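Local coordinates for DUF1987 domain-containing protein (Pseudomonas aeruginosa, PDB 6K4F), which probably acts as the phosphoprotein regulator of the SiaABC threonine phosphorylation pathway, which controls biofilm formation in response to carbon availability, at residues F41-L52 with S72-L83. Sequence-based numbering, arbitrary orientation.
Sequences FGQVIDWVERFL and SIKAMMDILDLL
Phe-41 and Ala-75 face each other at one end of two helix segments, 41-52 and 72-83, that run almost parallel, with axes 10.0 Å apart and an angle of 5° between their directions. The contact is carried mainly by apolar side chains. Phe-41 is a knob set into a hole formed by Ser-72, Ala-75, Met-76 and Ile-79. Its CG lies anti to the carbonyl carbon (chi1 -74°), which brings the ring across to the other helix. Ala-75 CB approaches the ring obliquely, 3.6 Å from Phe-41 CD2. Ser-72 OG sits at the ring edge, near its plane, 3.7 Å from Phe-41 CE2. The hydrogen bonds of this hydroxyl go elsewhere, to Ser-32 OG and Asn-69 OD1. Met-76 SD lies 5.1 Å from the ring centroid of Phe-41, in an oblique Met-aromatic contact.

One turn on, the two isoleucines meet through the same branch, with Ile-45 CG1 3.7 Å from Ile-79 CG1. The Ile-45 chain then extends (chi2 171°) and brings its CD1 against Asp-78 CB. Ile-79 CD1 in turn lies 3.8 Å from Val-44 CG1.

Farther along, the contact spreads to two levels. On the buried side, Val-48 CG1 meets Leu-83 CD2 at 4.1 Å, the two side chains nearly perpendicular. On the outer side, the aliphatic part of Glu-49 lies against Leu-82, with Glu-49 CG 3.8 Å from Leu-82 CD1. Leu-52 CD1 adds a looser contact with Leu-82.

Helices 37-53 and 70-88 belong to consecutive beta-alpha-beta crossovers (strands 25-29 to 59-68, then 59-68 to 93-99), side by side on one face of the mixed sheet. Val-44, Val-48, Met-76 and Ile-79 rest on strand 25-29. Met-76 and Leu-83 also touch strand 59-68. Helix 108-115 packs against Ile-73, Met-77 and Leu-80.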
loop_
_atom_site.group_PDB
_atom_site.type_symbol
_atom_site.label_atom_id
_atom_site.label_comp_id
_atom_site.label_asym_id
_atom_site.label_seq_id
_atom_site.Cartn_x
_atom_site.Cartn_y
_atom_site.Cartn_z
ATOM N N PHE A 41 5.512 -2.997 8.895
ATOM C CA PHE A 41 4.219 -2.655 8.311
ATOM C C PHE A 41 3.091 -2.529 9.316
ATOM O O PHE A 41 1.998 -2.078 8.940
ATOM C CB PHE A 41 3.811 -3.717 7.267
ATOM C CG PHE A 41 4.592 -3.619 5.993
ATOM C CD1 PHE A 41 4.332 -2.604 5.081
ATOM C CD2 PHE A 41 5.611 -4.523 5.722
ATOM C CE1 PHE A 41 5.074 -2.504 3.903
ATOM C CE2 PHE A 41 6.356 -4.436 4.559
ATOM C CZ PHE A 41 6.096 -3.426 3.644
ATOM N N GLY A 42 3.290 -2.980 10.555
ATOM C CA GLY A 42 2.219 -2.883 11.529
ATOM C C GLY A 42 1.757 -1.451 11.700
ATOM O O GLY A 42 0.557 -1.173 11.727
ATOM N N GLN A 43 2.711 -0.524 11.766
ATOM C CA GLN A 43 2.382 0.892 11.894
ATOM C C GLN A 43 1.708 1.436 10.637
ATOM O O GLN A 43 0.963 2.423 10.723
ATOM C CB GLN A 43 3.650 1.684 12.202
ATOM C CG GLN A 43 4.666 1.629 11.073
ATOM C CD GLN A 43 6.082 1.938 11.497
ATOM O OE1 GLN A 43 6.327 2.806 12.366
ATOM N NE2 GLN A 43 7.048 1.250 10.866
ATOM N N VAL A 44 1.971 0.832 9.471
ATOM C CA VAL A 44 1.314 1.266 8.236
ATOM C C VAL A 44 -0.140 0.831 8.236
ATOM O O VAL A 44 -1.048 1.604 7.900
ATOM C CB VAL A 44 2.057 0.714 7.006
ATOM C CG1 VAL A 44 1.393 1.224 5.693
ATOM C CG2 VAL A 44 3.535 1.063 7.084
ATOM N N ILE A 45 -0.379 -0.431 8.592
ATOM C CA ILE A 45 -1.739 -0.919 8.762
ATOM C C ILE A 45 -2.488 -0.026 9.737
ATOM O O ILE A 45 -3.622 0.402 9.484
ATOM C CB ILE A 45 -1.709 -2.385 9.236
ATOM C CG1 ILE A 45 -1.120 -3.270 8.130
ATOM C CG2 ILE A 45 -3.101 -2.857 9.632
ATOM C CD1 ILE A 45 -0.852 -4.708 8.563
ATOM N N ASP A 46 -1.848 0.279 10.867
ATOM C CA ASP A 46 -2.461 1.135 11.874
ATOM C C ASP A 46 -2.818 2.498 11.298
ATOM O O ASP A 46 -3.919 3.007 11.521
ATOM C CB ASP A 46 -1.504 1.275 13.063
ATOM C CG ASP A 46 -2.174 1.836 14.301
ATOM O OD1 ASP A 46 -2.326 3.076 14.393
ATOM O OD2 ASP A 46 -2.535 1.034 15.191
ATOM N N TRP A 47 -1.890 3.109 10.553
ATOM C CA TRP A 47 -2.153 4.427 9.982
ATOM C C TRP A 47 -3.343 4.380 9.028
ATOM O O TRP A 47 -4.206 5.267 9.045
ATOM C CB TRP A 47 -0.893 4.937 9.274
ATOM C CG TRP A 47 -0.959 6.367 8.800
ATOM C CD1 TRP A 47 -0.570 7.473 9.486
ATOM C CD2 TRP A 47 -1.426 6.827 7.525
ATOM N NE1 TRP A 47 -0.769 8.602 8.724
ATOM C CE2 TRP A 47 -1.283 8.231 7.511
ATOM C CE3 TRP A 47 -1.940 6.188 6.393
ATOM C CZ2 TRP A 47 -1.661 9.014 6.413
ATOM C CZ3 TRP A 47 -2.309 6.961 5.301
ATOM C CH2 TRP A 47 -2.161 8.357 5.313
ATOM N N VAL A 48 -3.425 3.333 8.217
ATOM C CA VAL A 48 -4.551 3.210 7.294
ATOM C C VAL A 48 -5.849 3.056 8.071
ATOM O O VAL A 48 -6.856 3.708 7.765
ATOM C CB VAL A 48 -4.321 2.037 6.328
ATOM C CG1 VAL A 48 -5.595 1.774 5.489
ATOM C CG2 VAL A 48 -3.130 2.328 5.432
ATOM N N GLU A 49 -5.838 2.196 9.099
ATOM C CA GLU A 49 -7.012 2.015 9.953
ATOM C C GLU A 49 -7.484 3.347 10.519
ATOM O O GLU A 49 -8.675 3.673 10.464
ATOM C CB GLU A 49 -6.689 1.055 11.098
ATOM C CG GLU A 49 -6.842 -0.418 10.798
ATOM C CD GLU A 49 -6.299 -1.291 11.926
ATOM O OE1 GLU A 49 -6.221 -2.524 11.746
ATOM O OE2 GLU A 49 -5.941 -0.739 12.992
ATOM N N ARG A 50 -6.554 4.126 11.081
ATOM C CA ARG A 50 -6.920 5.405 11.679
ATOM C C ARG A 50 -7.427 6.384 10.627
ATOM O O ARG A 50 -8.394 7.113 10.872
ATOM C CB ARG A 50 -5.733 5.988 12.450
ATOM C CG ARG A 50 -5.310 5.139 13.658
ATOM C CD ARG A 50 -4.238 5.808 14.509
ATOM N NE ARG A 50 -2.894 5.653 13.955
ATOM C CZ ARG A 50 -2.229 6.651 13.402
ATOM N NH1 ARG A 50 -2.796 7.849 13.339
ATOM N NH2 ARG A 50 -1.019 6.458 12.911
ATOM N N PHE A 51 -6.809 6.399 9.442
ATOM C CA PHE A 51 -7.269 7.301 8.394
ATOM C C PHE A 51 -8.704 6.986 7.995
ATOM O O PHE A 51 -9.507 7.897 7.752
ATOM C CB PHE A 51 -6.349 7.217 7.176
ATOM C CG PHE A 51 -6.734 8.156 6.066
ATOM C CD1 PHE A 51 -6.204 9.436 6.014
ATOM C CD2 PHE A 51 -7.643 7.766 5.086
ATOM C CE1 PHE A 51 -6.562 10.314 5.004
ATOM C CE2 PHE A 51 -8.008 8.636 4.073
ATOM C CZ PHE A 51 -7.471 9.911 4.030
ATOM N N LEU A 52 -9.041 5.699 7.916
ATOM C CA LEU A 52 -10.395 5.302 7.547
ATOM C C LEU A 52 -11.388 5.640 8.649
ATOM O O LEU A 52 -12.534 6.007 8.370
ATOM C CB LEU A 52 -10.424 3.804 7.243
ATOM C CG LEU A 52 -9.521 3.409 6.080
ATOM C CD1 LEU A 52 -9.414 1.896 5.959
ATOM C CD2 LEU A 52 -10.026 4.035 4.780
ATOM N N SER A 72 6.333 -9.668 3.358
ATOM C CA SER A 72 5.898 -8.373 2.836
ATOM C C SER A 72 4.666 -8.526 1.950
ATOM O O SER A 72 3.768 -7.682 1.967
ATOM C CB SER A 72 7.029 -7.710 2.047
ATOM O OG SER A 72 8.055 -7.281 2.919
ATOM N N ILE A 73 4.608 -9.607 1.172
ATOM C CA ILE A 73 3.399 -9.908 0.408
ATOM C C ILE A 73 2.206 -10.053 1.346
ATOM O O ILE A 73 1.127 -9.519 1.087
ATOM C CB ILE A 73 3.610 -11.174 -0.450
ATOM C CG1 ILE A 73 4.573 -10.884 -1.601
ATOM C CG2 ILE A 73 2.274 -11.696 -0.974
ATOM C CD1 ILE A 73 4.958 -12.125 -2.396
ATOM N N LYS A 74 2.389 -10.749 2.473
ATOM C CA LYS A 74 1.283 -10.913 3.415
ATOM C C LYS A 74 0.866 -9.586 4.031
ATOM O O LYS A 74 -0.333 -9.334 4.228
ATOM C CB LYS A 74 1.677 -11.907 4.506
ATOM C CG LYS A 74 1.977 -13.291 3.922
ATOM C CD LYS A 74 2.195 -14.325 4.990
ATOM C CE LYS A 74 2.241 -15.702 4.370
ATOM N NZ LYS A 74 0.919 -16.360 4.376
ATOM N N ALA A 75 1.843 -8.728 4.342
ATOM C CA ALA A 75 1.543 -7.422 4.922
ATOM C C ALA A 75 0.775 -6.547 3.942
ATOM O O ALA A 75 -0.192 -5.876 4.320
ATOM C CB ALA A 75 2.841 -6.732 5.348
ATOM N N MET A 76 1.175 -6.555 2.667
ATOM C CA MET A 76 0.428 -5.780 1.669
ATOM C C MET A 76 -0.977 -6.334 1.447
ATOM O O MET A 76 -1.929 -5.570 1.257
ATOM C CB MET A 76 1.206 -5.729 0.360
ATOM C CG MET A 76 2.558 -5.082 0.545
ATOM S SD MET A 76 2.407 -3.279 0.662
ATOM C CE MET A 76 1.107 -2.967 -0.556
ATOM N N MET A 77 -1.137 -7.658 1.451
ATOM C CA MET A 77 -2.482 -8.219 1.340
ATOM C C MET A 77 -3.367 -7.748 2.490
ATOM O O MET A 77 -4.561 -7.479 2.297
ATOM C CB MET A 77 -2.409 -9.743 1.299
ATOM C CG MET A 77 -3.752 -10.420 1.163
ATOM S SD MET A 77 -4.300 -10.374 -0.552
ATOM C CE MET A 77 -3.041 -11.421 -1.253
ATOM N N ASP A 78 -2.784 -7.615 3.692
ATOM C CA ASP A 78 -3.532 -7.120 4.842
ATOM C C ASP A 78 -3.986 -5.684 4.622
ATOM O O ASP A 78 -5.133 -5.335 4.918
ATOM C CB ASP A 78 -2.681 -7.213 6.117
ATOM C CG ASP A 78 -2.483 -8.660 6.608
ATOM O OD1 ASP A 78 -3.220 -9.564 6.168
ATOM O OD2 ASP A 78 -1.590 -8.877 7.458
ATOM N N ILE A 79 -3.096 -4.838 4.102
ATOM C CA ILE A 79 -3.475 -3.469 3.756
ATOM C C ILE A 79 -4.571 -3.465 2.695
ATOM O O ILE A 79 -5.588 -2.773 2.824
ATOM C CB ILE A 79 -2.235 -2.687 3.294
ATOM C CG1 ILE A 79 -1.267 -2.480 4.476
ATOM C CG2 ILE A 79 -2.649 -1.358 2.672
ATOM C CD1 ILE A 79 0.105 -1.957 4.053
ATOM N N LEU A 80 -4.379 -4.233 1.628
ATOM C CA LEU A 80 -5.385 -4.284 0.567
ATOM C C LEU A 80 -6.720 -4.794 1.094
ATOM O O LEU A 80 -7.783 -4.306 0.691
ATOM C CB LEU A 80 -4.886 -5.162 -0.579
ATOM C CG LEU A 80 -3.657 -4.617 -1.317
ATOM C CD1 LEU A 80 -3.251 -5.522 -2.483
ATOM C CD2 LEU A 80 -3.903 -3.192 -1.793
ATOM N N ASP A 81 -6.690 -5.772 2.007
ATOM C CA ASP A 81 -7.940 -6.273 2.569
ATOM C C ASP A 81 -8.631 -5.212 3.417
ATOM O O ASP A 81 -9.869 -5.130 3.415
ATOM C CB ASP A 81 -7.692 -7.558 3.370
ATOM C CG ASP A 81 -7.583 -8.813 2.475
ATOM O OD1 ASP A 81 -8.230 -8.862 1.407
ATOM O OD2 ASP A 81 -6.861 -9.767 2.848
ATOM N N LEU A 82 -7.860 -4.376 4.124
ATOM C CA LEU A 82 -8.445 -3.232 4.821
ATOM C C LEU A 82 -9.108 -2.272 3.836
ATOM O O LEU A 82 -10.228 -1.799 4.064
ATOM C CB LEU A 82 -7.376 -2.503 5.637
ATOM C CG LEU A 82 -7.343 -2.751 7.147
ATOM C CD1 LEU A 82 -8.522 -2.064 7.813
ATOM C CD2 LEU A 82 -7.343 -4.239 7.465
ATOM N N LEU A 83 -8.416 -1.951 2.743
ATOM C CA LEU A 83 -8.989 -1.056 1.748
ATOM C C LEU A 83 -10.231 -1.664 1.107
ATOM O O LEU A 83 -11.198 -0.952 0.810
ATOM C CB LEU A 83 -7.948 -0.730 0.682
ATOM C CG LEU A 83 -6.685 -0.013 1.181
ATOM C CD1 LEU A 83 -5.685 0.131 0.050
ATOM C CD2 LEU A 83 -7.063 1.338 1.712
#